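Local coordinates for protein SusD homolog (Bacteroides thetaiotaomicron VPI-5482, PDB 3FDH) that probably binds glycans at the outer membrane as a SusD/RagB-family protein, handing them to a partner transporter for uptake, at residues 63-68 against 459-464. Sequence-based numbering, arbitrary orientation.
Sequences EVRENE and KFPLRY
Arg65 and Lys459 lie alongside each other in opposite directions, and each side chain gives a hydrogen bond to the other's backbone carbonyl, the lysine from its tip and the arginine from NE, part-way along. Arg65 NE donates to Lys459 O at 2.9 Å, somewhat bent at the hydrogen (133°), with the oxygen at the edge of the guanidinium and close to its plane; NH1 and NH2 find their hydrogen-bond partners elsewhere. In return, Lys459 NZ reaches Arg65 O at 3.2 Å, nearly in line with the C=O bond (173°). Between these two bonds the aliphatic parts pack together, CB of Arg65 standing 3.8 Å from CB of Lys459. The opposite run of the two chains keeps the ammonium and the guanidinium apart, which probably limits their mutual repulsion.

The Arg65 chain folds at chi2 (-63°), which brings NE round to the Lys459 carbonyl oxygen, the donor tilted somewhat out of the carbonyl plane; the lysine instead runs extended beyond CG and carries its ammonium along the turn. There NZ also donates to a water at 2.7 Å, and the same water accepts from Asn67 N, so NZ holds Arg65 O directly and Asn67 N through the water. Further along, Pro461 CD comes within 3.8 Å of Arg65 NE, the proline crossing the arginine at roughly a right angle. That same CD rests 3.6 Å above one face of the Phe460 ring, towards its rim.

Arg65 has positive phi in a Schellman motif that ends helix 57-63, a turn that presents both its carbonyl and its side chain to the second loop. Ser47 and Tyr48 of helix 40-48 touch the arginine, Tyr48 also meets Pro461, and Phe460 leans on Tyr435 and Lys442 of helix 431-443. The contact thus joins the loop between helices 57-63 and 76-95 to the one linking helices 456-459 and 468-473.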
ATOM      1  N   GLU A  63       6.683  -7.957  15.191  1.00 27.28           N
ATOM      2  CA  GLU A  63       7.899  -7.177  15.227  1.00 27.68           C
ATOM      3  C   GLU A  63       9.148  -7.982  15.615  1.00 29.66           C
ATOM      4  O   GLU A  63      10.229  -7.813  15.047  1.00 30.25           O
ATOM      5  CB  GLU A  63       7.701  -6.005  16.206  1.00 25.69           C
ATOM      6  CG  GLU A  63       8.869  -4.970  16.208  1.00 26.89           C
ATOM      7  CD  GLU A  63       9.014  -4.200  14.893  1.00 29.86           C
ATOM      8  OE1 GLU A  63       7.976  -3.794  14.295  1.00 26.22           O
ATOM      9  OE2 GLU A  63      10.179  -3.939  14.504  1.00 29.67           O
ATOM     10  N   VAL A  64       8.989  -8.862  16.594  1.00 29.24           N
ATOM     11  CA  VAL A  64      10.112  -9.631  17.132  1.00 29.26           C
ATOM     12  C   VAL A  64      10.197 -10.957  16.438  1.00 28.59           C
ATOM     13  O   VAL A  64      10.996 -11.803  16.735  1.00 32.35           O
ATOM     14  CB  VAL A  64      10.069  -9.772  18.665  1.00 29.67           C
ATOM     15  CG1 VAL A  64      10.216  -8.379  19.318  1.00 30.15           C
ATOM     16  CG2 VAL A  64       8.810 -10.591  19.161  1.00 27.71           C
ATOM     17  N   ARG A  65       9.298 -11.117  15.498  1.00 29.54           N
ATOM     18  CA  ARG A  65       9.212 -12.327  14.660  1.00 28.00           C
ATOM     19  C   ARG A  65       9.038 -13.587  15.442  1.00 29.81           C
ATOM     20  O   ARG A  65       9.721 -14.585  15.171  1.00 31.12           O
ATOM     21  CB  ARG A  65      10.449 -12.469  13.787  1.00 28.03           C
ATOM     22  CG  ARG A  65      10.763 -11.288  12.934  1.00 30.36           C
ATOM     23  CD  ARG A  65       9.710 -10.956  11.900  1.00 29.43           C
ATOM     24  NE  ARG A  65      10.328  -9.998  11.014  1.00 30.08           N
ATOM     25  CZ  ARG A  65      10.127  -8.689  11.020  1.00 32.77           C
ATOM     26  NH1 ARG A  65       9.186  -8.127  11.771  1.00 36.48           N
ATOM     27  NH2 ARG A  65      10.833  -7.950  10.199  1.00 31.47           N
ATOM     28  N   GLU A  66       8.146 -13.561  16.424  1.00 30.12           N
ATOM     29  CA  GLU A  66       7.851 -14.768  17.195  1.00 31.24           C
ATOM     30  C   GLU A  66       6.481 -15.346  16.827  1.00 29.13           C
ATOM     31  O   GLU A  66       5.445 -14.891  17.302  1.00 29.11           O
ATOM     32  CB  GLU A  66       8.031 -14.494  18.700  1.00 32.93           C
ATOM     33  CG  GLU A  66       9.464 -13.931  18.980  1.00 38.05           C
ATOM     34  CD  GLU A  66       9.755 -13.450  20.426  1.00 47.04           C
ATOM     35  OE1 GLU A  66       8.868 -13.511  21.309  1.00 45.98           O
ATOM     36  OE2 GLU A  66      10.915 -12.996  20.658  1.00 46.58           O
ATOM     37  N   ASN A  67       6.505 -16.363  15.967  1.00 31.03           N
ATOM     38  CA  ASN A  67       5.296 -17.089  15.523  1.00 30.84           C
ATOM     39  C   ASN A  67       4.342 -16.339  14.621  1.00 31.09           C
ATOM     40  O   ASN A  67       3.865 -16.848  13.604  1.00 31.16           O
ATOM     41  CB  ASN A  67       4.500 -17.476  16.750  1.00 32.46           C
ATOM     42  CG  ASN A  67       5.246 -18.463  17.626  1.00 36.92           C
ATOM     43  OD1 ASN A  67       5.963 -19.311  17.124  1.00 35.92           O
ATOM     44  ND2 ASN A  67       5.100 -18.334  18.943  1.00 44.41           N
ATOM     45  N   GLU A  68       4.048 -15.123  15.038  1.00 29.88           N
ATOM     46  CA  GLU A  68       3.034 -14.306  14.384  1.00 29.11           C
ATOM     47  C   GLU A  68       3.162 -14.184  12.850  1.00 29.82           C
ATOM     48  O   GLU A  68       2.175 -14.284  12.127  1.00 28.91           O
ATOM     49  CB  GLU A  68       3.005 -12.900  15.008  1.00 29.98           C
ATOM     50  CG  GLU A  68       1.863 -11.986  14.572  1.00 30.04           C
ATOM     51  CD  GLU A  68       0.518 -12.373  15.133  1.00 31.05           C
ATOM     52  OE1 GLU A  68       0.438 -13.254  16.009  1.00 35.47           O
ATOM     53  OE2 GLU A  68      -0.488 -11.745  14.712  1.00 35.84           O
ATOM     54  N   LYS A 459      14.477 -14.352   9.718  1.00 28.55           N
ATOM     55  CA  LYS A 459      13.032 -14.186   9.806  1.00 29.87           C
ATOM     56  C   LYS A 459      12.413 -12.961   9.168  1.00 28.67           C
ATOM     57  O   LYS A 459      11.480 -12.369   9.707  1.00 30.46           O
ATOM     58  CB  LYS A 459      12.556 -14.294  11.251  1.00 30.64           C
ATOM     59  CG  LYS A 459      12.592 -15.754  11.693  1.00 35.08           C
ATOM     60  CD  LYS A 459      12.181 -15.875  13.100  1.00 39.69           C
ATOM     61  CE  LYS A 459      11.830 -17.264  13.384  1.00 45.14           C
ATOM     62  NZ  LYS A 459      11.400 -17.294  14.803  1.00 54.45           N
ATOM     63  N   PHE A 460      12.937 -12.590   8.007  1.00 27.46           N
ATOM     64  CA  PHE A 460      12.298 -11.558   7.213  1.00 28.51           C
ATOM     65  C   PHE A 460      11.202 -12.214   6.385  1.00 28.47           C
ATOM     66  O   PHE A 460      11.486 -13.100   5.586  1.00 32.59           O
ATOM     67  CB  PHE A 460      13.252 -10.865   6.254  1.00 29.37           C
ATOM     68  CG  PHE A 460      12.550  -9.848   5.444  1.00 27.92           C
ATOM     69  CD1 PHE A 460      12.140  -8.662   6.026  1.00 29.71           C
ATOM     70  CD2 PHE A 460      12.195 -10.111   4.134  1.00 28.55           C
ATOM     71  CE1 PHE A 460      11.399  -7.738   5.322  1.00 32.14           C
ATOM     72  CE2 PHE A 460      11.508  -9.186   3.414  1.00 28.99           C
ATOM     73  CZ  PHE A 460      11.088  -7.990   4.007  1.00 31.27           C
ATOM     74  N   PRO A 461       9.931 -11.819   6.582  1.00 29.07           N
ATOM     75  CA  PRO A 461       8.904 -12.496   5.817  1.00 29.05           C
ATOM     76  C   PRO A 461       8.828 -12.108   4.359  1.00 29.94           C
ATOM     77  O   PRO A 461       8.595 -10.955   4.004  1.00 29.03           O
ATOM     78  CB  PRO A 461       7.611 -12.095   6.519  1.00 29.84           C
ATOM     79  CG  PRO A 461       7.925 -10.796   7.191  1.00 31.17           C
ATOM     80  CD  PRO A 461       9.405 -10.688   7.360  1.00 30.80           C
ATOM     81  N   LEU A 462       8.977 -13.126   3.524  1.00 29.83           N
ATOM     82  CA  LEU A 462       8.995 -12.928   2.058  1.00 29.63           C
ATOM     83  C   LEU A 462       7.595 -12.902   1.494  1.00 29.86           C
ATOM     84  O   LEU A 462       7.378 -12.607   0.317  1.00 29.03           O
ATOM     85  CB  LEU A 462       9.755 -14.064   1.389  1.00 28.59           C
ATOM     86  CG  LEU A 462      11.188 -14.248   1.859  1.00 31.07           C
ATOM     87  CD1 LEU A 462      11.828 -15.455   1.201  1.00 24.17           C
ATOM     88  CD2 LEU A 462      11.973 -13.086   1.493  1.00 25.35           C
ATOM     89  N   ARG A 463       6.661 -13.232   2.373  1.00 29.27           N
ATOM     90  CA  ARG A 463       5.238 -13.328   2.020  1.00 28.43           C
ATOM     91  C   ARG A 463       4.412 -13.470   3.273  1.00 27.45           C
ATOM     92  O   ARG A 463       4.979 -13.621   4.362  1.00 28.31           O
ATOM     93  CB  ARG A 463       5.014 -14.581   1.151  1.00 26.47           C
ATOM     94  CG  ARG A 463       5.337 -15.891   1.823  1.00 27.17           C
ATOM     95  CD  ARG A 463       5.778 -16.926   0.786  1.00 26.95           C
ATOM     96  NE  ARG A 463       4.699 -17.358  -0.099  1.00 27.76           N
ATOM     97  CZ  ARG A 463       4.861 -17.955  -1.269  1.00 28.58           C
ATOM     98  NH1 ARG A 463       6.073 -18.167  -1.768  1.00 29.90           N
ATOM     99  NH2 ARG A 463       3.784 -18.316  -1.954  1.00 28.36           N
ATOM    100  N   TYR A 464       3.084 -13.478   3.094  1.00 28.88           N
ATOM    101  CA  TYR A 464       2.126 -13.678   4.199  1.00 27.64           C
ATOM    102  C   TYR A 464       1.660 -15.131   4.168  1.00 26.42           C
ATOM    103  O   TYR A 464       1.455 -15.689   3.079  1.00 29.07           O
ATOM    104  CB  TYR A 464       0.897 -12.806   4.086  1.00 26.69           C
ATOM    105  CG  TYR A 464       1.209 -11.343   4.399  1.00 20.79           C
ATOM    106  CD1 TYR A 464       2.505 -10.913   4.379  1.00 23.81           C
ATOM    107  CD2 TYR A 464       0.202 -10.448   4.679  1.00 28.91           C
ATOM    108  CE1 TYR A 464       2.796  -9.566   4.635  1.00 22.48           C
ATOM    109  CE2 TYR A 464       0.482  -9.161   4.931  1.00 27.56           C
ATOM    110  CZ  TYR A 464       1.752  -8.723   4.917  1.00 27.52           C
ATOM    111  OH  TYR A 464       1.931  -7.363   5.180  1.00 27.47           O
TER
HETATM  112  O   HOH W   1       8.833 -17.731  15.322  1.00 41.11           O